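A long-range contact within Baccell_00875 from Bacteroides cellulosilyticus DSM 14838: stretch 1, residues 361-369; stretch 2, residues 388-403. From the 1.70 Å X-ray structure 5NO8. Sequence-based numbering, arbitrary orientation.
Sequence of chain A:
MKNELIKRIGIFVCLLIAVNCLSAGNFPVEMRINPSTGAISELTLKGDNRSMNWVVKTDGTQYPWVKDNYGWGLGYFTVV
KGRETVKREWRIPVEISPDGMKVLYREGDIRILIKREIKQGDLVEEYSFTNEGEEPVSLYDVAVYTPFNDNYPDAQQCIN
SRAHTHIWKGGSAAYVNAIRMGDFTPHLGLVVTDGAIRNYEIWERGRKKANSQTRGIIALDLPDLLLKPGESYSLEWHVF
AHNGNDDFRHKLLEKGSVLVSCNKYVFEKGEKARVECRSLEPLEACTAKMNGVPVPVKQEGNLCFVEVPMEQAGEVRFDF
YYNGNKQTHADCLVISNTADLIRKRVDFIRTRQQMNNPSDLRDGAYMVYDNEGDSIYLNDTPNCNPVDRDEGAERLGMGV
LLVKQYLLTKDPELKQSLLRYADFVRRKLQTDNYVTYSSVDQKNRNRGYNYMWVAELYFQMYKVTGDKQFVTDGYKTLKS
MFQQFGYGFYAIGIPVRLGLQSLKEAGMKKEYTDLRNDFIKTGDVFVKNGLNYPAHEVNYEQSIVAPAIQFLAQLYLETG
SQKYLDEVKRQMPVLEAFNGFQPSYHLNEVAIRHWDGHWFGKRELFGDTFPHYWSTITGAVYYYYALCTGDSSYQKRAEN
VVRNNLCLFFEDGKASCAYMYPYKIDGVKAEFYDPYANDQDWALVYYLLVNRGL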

# COMPACT_ATOMS: atom_id res chain seq x y z
N LEU A 361 0.77 33.64 12.57
CA LEU A 361 -0.56 33.14 12.98
C LEU A 361 -0.62 31.62 13.18
O LEU A 361 -1.54 31.12 13.80
N ARG A 362 0.33 30.88 12.61
CA ARG A 362 0.38 29.42 12.81
C ARG A 362 1.17 29.03 14.07
O ARG A 362 1.45 27.85 14.27
N ASP A 363 1.53 30.00 14.92
CA ASP A 363 2.19 29.70 16.21
C ASP A 363 1.49 28.56 16.95
O ASP A 363 0.28 28.60 17.18
N GLY A 364 2.27 27.52 17.28
CA GLY A 364 1.73 26.33 17.93
C GLY A 364 1.43 25.16 17.00
O GLY A 364 1.24 24.05 17.50
N ALA A 365 1.36 25.40 15.68
CA ALA A 365 0.96 24.37 14.73
C ALA A 365 2.09 23.36 14.55
O ALA A 365 3.24 23.74 14.47
N TYR A 366 1.74 22.09 14.41
CA TYR A 366 2.70 21.06 13.93
C TYR A 366 2.59 21.04 12.41
O TYR A 366 1.48 20.90 11.86
N MET A 367 3.73 21.17 11.74
CA MET A 367 3.76 21.50 10.32
C MET A 367 4.59 20.53 9.49
O MET A 367 5.42 19.80 10.01
N VAL A 368 4.33 20.55 8.19
CA VAL A 368 5.12 19.83 7.21
C VAL A 368 6.55 20.26 7.32
O VAL A 368 6.85 21.45 7.54
N TYR A 369 7.47 19.31 7.17
CA TYR A 369 8.89 19.58 7.32
C TYR A 369 9.65 19.03 6.14
O TYR A 369 9.37 17.90 5.70
N ASP A 388 -2.93 20.38 0.65
CA ASP A 388 -2.39 19.15 1.23
C ASP A 388 -1.02 19.31 1.89
O ASP A 388 -0.47 18.32 2.40
N ARG A 389 -0.48 20.53 1.92
CA ARG A 389 0.77 20.83 2.62
C ARG A 389 0.55 21.96 3.63
O ARG A 389 1.51 22.66 4.01
N ASP A 390 -0.69 22.11 4.09
CA ASP A 390 -1.04 23.22 4.96
C ASP A 390 -0.94 22.80 6.43
O ASP A 390 -0.48 21.70 6.74
N GLU A 391 -1.36 23.69 7.31
CA GLU A 391 -1.11 23.61 8.75
C GLU A 391 -2.19 22.88 9.55
O GLU A 391 -2.14 22.86 10.80
N GLY A 392 -3.17 22.28 8.88
CA GLY A 392 -4.25 21.55 9.54
C GLY A 392 -4.49 20.21 8.86
O GLY A 392 -3.53 19.56 8.38
N ALA A 393 -5.75 19.80 8.81
CA ALA A 393 -6.17 18.56 8.15
C ALA A 393 -5.39 17.35 8.69
O ALA A 393 -5.35 17.15 9.90
N GLU A 394 -4.71 16.60 7.82
CA GLU A 394 -4.04 15.38 8.28
C GLU A 394 -2.89 15.66 9.25
O GLU A 394 -2.44 14.72 9.92
N ARG A 395 -2.38 16.89 9.29
CA ARG A 395 -1.31 17.26 10.25
C ARG A 395 -1.76 17.20 11.72
O ARG A 395 -0.91 17.16 12.62
N LEU A 396 -3.07 17.16 11.97
CA LEU A 396 -3.63 16.80 13.29
C LEU A 396 -3.05 15.52 13.91
O LEU A 396 -3.00 15.40 15.13
N GLY A 397 -2.63 14.56 13.07
CA GLY A 397 -2.05 13.34 13.56
C GLY A 397 -0.83 13.56 14.43
O GLY A 397 -0.63 12.78 15.36
N MET A 398 -0.05 14.59 14.16
CA MET A 398 1.10 14.93 15.03
C MET A 398 0.65 15.28 16.45
O MET A 398 1.27 14.82 17.43
N GLY A 399 -0.47 15.99 16.59
CA GLY A 399 -1.01 16.23 17.93
C GLY A 399 -1.54 14.98 18.59
O GLY A 399 -1.33 14.75 19.78
N VAL A 400 -2.23 14.14 17.84
CA VAL A 400 -2.80 12.94 18.41
C VAL A 400 -1.65 12.00 18.86
O VAL A 400 -1.70 11.40 19.94
N LEU A 401 -0.60 11.92 18.04
CA LEU A 401 0.54 11.12 18.43
C LEU A 401 1.17 11.65 19.73
O LEU A 401 1.46 10.86 20.66
N LEU A 402 1.44 12.96 19.78
CA LEU A 402 2.08 13.52 20.99
C LEU A 402 1.25 13.31 22.25
O LEU A 402 1.83 13.05 23.31
N VAL A 403 -0.09 13.36 22.14
CA VAL A 403 -0.94 12.99 23.29
C VAL A 403 -0.73 11.55 23.72
O VAL A 403 -0.58 11.27 24.91

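No direct hydrogen bond joins these two stretches; three waters bridge their polar groups instead. Water 2 donates to two backbone carbonyls at once, lying 2.7 Å from Tyr366 O and 2.6 Å from Glu391 O. Those two oxygens, 4.3 Å apart, have no proton to offer each other, so a shared donor satisfies both. Water 3 accepts from Val368 N (2.9 Å to its oxygen) and donates weakly to Asp390 O, also at 2.9 Å. Water 1 connects side chains, accepting from Arg362 NH2 at 2.8 Å and donating to Glu391 OE1 at 2.9 Å, so the opposite charges of arginine and glutamate meet through a water.

The apolar centre of the contact is Tyr366, which has the largest area covered by the other stretch. Its CB points toward the helix, and chi1 in m (-60°) sends the ring along it. Tyr366 CB meets Met398 CB at 3.7 Å, Tyr366 CD2 lies 3.7 Å from Gly399 N, and Tyr366 CZ reaches Leu402 CD2 at 3.6 Å. A long, flat side chain can thus follow a helix across more than one turn, while its hydroxyl finds a hydrogen bond elsewhere in the structure. Gly399 presents backbone to the ring; an ideal CB there would lie 4.0 Å from Tyr366 CE2, without a clash, so this contact alone does not call for glycine. Met398 (m, t, m) brings the end of its flexible thioether chain up to the backbone of stretch 1, placing Met398 CE 3.7 Å from Tyr366 O and 3.8 Å from Met367 O.

Glu391 also points toward stretch 1. With chi1 in p (62°), its CB packs 4.3 Å from Ala365 CB, where a small methyl allows close approach, while its aliphatic chain runs on toward Arg362, whose CG lies 3.7 Å from Glu391 OE2. Arg362 opens a type II turn that runs to Ala365 and is closed by the hydrogen bond from Ala365 N to Arg362 O (2.8 Å). In that turn Gly364 has a positive phi, at which a side chain would press against the preceding carbonyl.

Val368, with chi1 in t, points sideways and uses CG2 to touch Arg389 O and Arg395 CD, each at 3.9 Å. Arg395 suits this mixed setting: its methylenes pack against stretch 1, with Arg395 CB 3.7 Å from Tyr366 O, while its charge is held within stretch 2 by a salt bridge from Arg395 NH2 to Asp390 OD1 (2.9 Å). Asp390 OD1 also accepts from Gly392 N at 3.3 Å, so this one oxygen serves both a side chain and the loop backbone.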

# COMPACT_ATOMS: atom_id res chain seq x y z
CB LEU A 361 -1.61 33.52 11.94
CG LEU A 361 -1.96 35.00 11.76
CD1 LEU A 361 -2.78 35.15 10.48
CD2 LEU A 361 -2.73 35.51 12.97
CB ARG A 362 1.01 28.75 11.59
CG ARG A 362 0.26 28.97 10.28
CD ARG A 362 1.13 28.66 9.09
NE ARG A 362 2.19 29.65 8.90
CZ ARG A 362 2.93 29.78 7.80
NH1 ARG A 362 3.87 30.72 7.74
NH2 ARG A 362 2.76 28.98 6.75
CB ASP A 363 2.21 30.95 17.10
CG ASP A 363 3.11 30.79 18.33
OD1 ASP A 363 4.21 30.19 18.20
OD2 ASP A 363 2.73 31.28 19.41
CB ALA A 365 0.63 24.99 13.37
CB TYR A 366 2.36 19.69 14.50
CG TYR A 366 2.40 19.62 16.02
CD1 TYR A 366 3.58 19.93 16.73
CD2 TYR A 366 1.28 19.28 16.75
CE1 TYR A 366 3.61 19.89 18.12
CE2 TYR A 366 1.31 19.22 18.13
CZ TYR A 366 2.47 19.54 18.81
OH TYR A 366 2.43 19.47 20.20
CB MET A 367 4.26 22.92 10.18
CG MET A 367 3.20 23.86 10.71
SD MET A 367 3.68 25.56 10.56
CE MET A 367 3.72 25.71 8.77
CB VAL A 368 4.58 20.09 5.78
CG1 VAL A 368 5.46 19.42 4.72
CG2 VAL A 368 3.16 19.59 5.67
CB TYR A 369 9.40 18.90 8.60
CG TYR A 369 10.79 19.30 9.04
CD1 TYR A 369 11.00 20.42 9.84
CD2 TYR A 369 11.90 18.53 8.71
CE1 TYR A 369 12.26 20.77 10.26
CE2 TYR A 369 13.18 18.87 9.12
CZ TYR A 369 13.35 20.00 9.90
OH TYR A 369 14.59 20.34 10.34
CB ASP A 388 -2.40 18.02 0.20
CG ASP A 388 -3.81 17.52 -0.13
OD1 ASP A 388 -4.64 17.34 0.79
OD2 ASP A 388 -4.11 17.32 -1.34
CB ARG A 389 1.85 21.19 1.60
CG ARG A 389 2.18 20.06 0.62
CD ARG A 389 2.76 20.55 -0.71
NE ARG A 389 3.09 19.39 -1.55
CZ ARG A 389 2.21 18.67 -2.25
NH1 ARG A 389 0.90 19.00 -2.27
NH2 ARG A 389 2.63 17.61 -2.96
CB ASP A 390 -2.40 23.85 4.53
CG ASP A 390 -3.64 23.05 4.94
OD1 ASP A 390 -3.61 22.00 5.63
OD2 ASP A 390 -4.73 23.50 4.50
CB GLU A 391 -0.86 25.04 9.29
CG GLU A 391 -2.04 26.00 9.15
CD GLU A 391 -2.02 26.85 7.88
OE1 GLU A 391 -1.56 26.38 6.80
OE2 GLU A 391 -2.51 28.01 7.96
CB ALA A 393 -6.06 18.69 6.62
CB GLU A 394 -3.47 14.60 7.09
CG GLU A 394 -4.46 13.80 6.28
CD GLU A 394 -5.17 14.58 5.18
OE1 GLU A 394 -5.13 15.84 5.14
OE2 GLU A 394 -5.78 13.89 4.34
CB ARG A 395 -0.71 18.64 9.94
CG ARG A 395 0.43 18.69 8.93
CD ARG A 395 0.08 18.12 7.57
NE ARG A 395 -0.96 18.91 6.90
CZ ARG A 395 -1.61 18.52 5.81
NH1 ARG A 395 -1.33 17.35 5.22
NH2 ARG A 395 -2.56 19.31 5.30
CB LEU A 396 -5.15 16.71 13.26
CG LEU A 396 -5.94 18.01 13.47
CD1 LEU A 396 -5.91 18.37 14.97
CD2 LEU A 396 -5.43 19.18 12.65
CB MET A 398 1.94 16.04 14.44
CG MET A 398 2.77 15.51 13.26
SD MET A 398 3.87 16.68 12.54
CE MET A 398 2.74 17.47 11.38
CB VAL A 400 -3.78 12.26 17.45
CG1 VAL A 400 -4.32 10.97 18.03
CG2 VAL A 400 -4.93 13.22 17.11
CB LEU A 401 1.63 11.13 17.35
CG LEU A 401 2.92 10.41 17.74
CD1 LEU A 401 2.65 8.97 18.14
CD2 LEU A 401 3.92 10.49 16.59
CB LEU A 402 2.50 14.95 20.82
CG LEU A 402 3.90 15.18 20.28
CD1 LEU A 402 4.19 14.48 18.96
CD2 LEU A 402 4.19 16.67 20.17
CB VAL A 403 -2.46 13.16 23.01
CG1 VAL A 403 -3.25 12.68 24.23
CG2 VAL A 403 -2.78 14.59 22.70
O HOH W 1 1.29 26.67 6.23
O HOH W 2 -1.17 21.10 12.50
O HOH W 3 2.20 22.41 7.59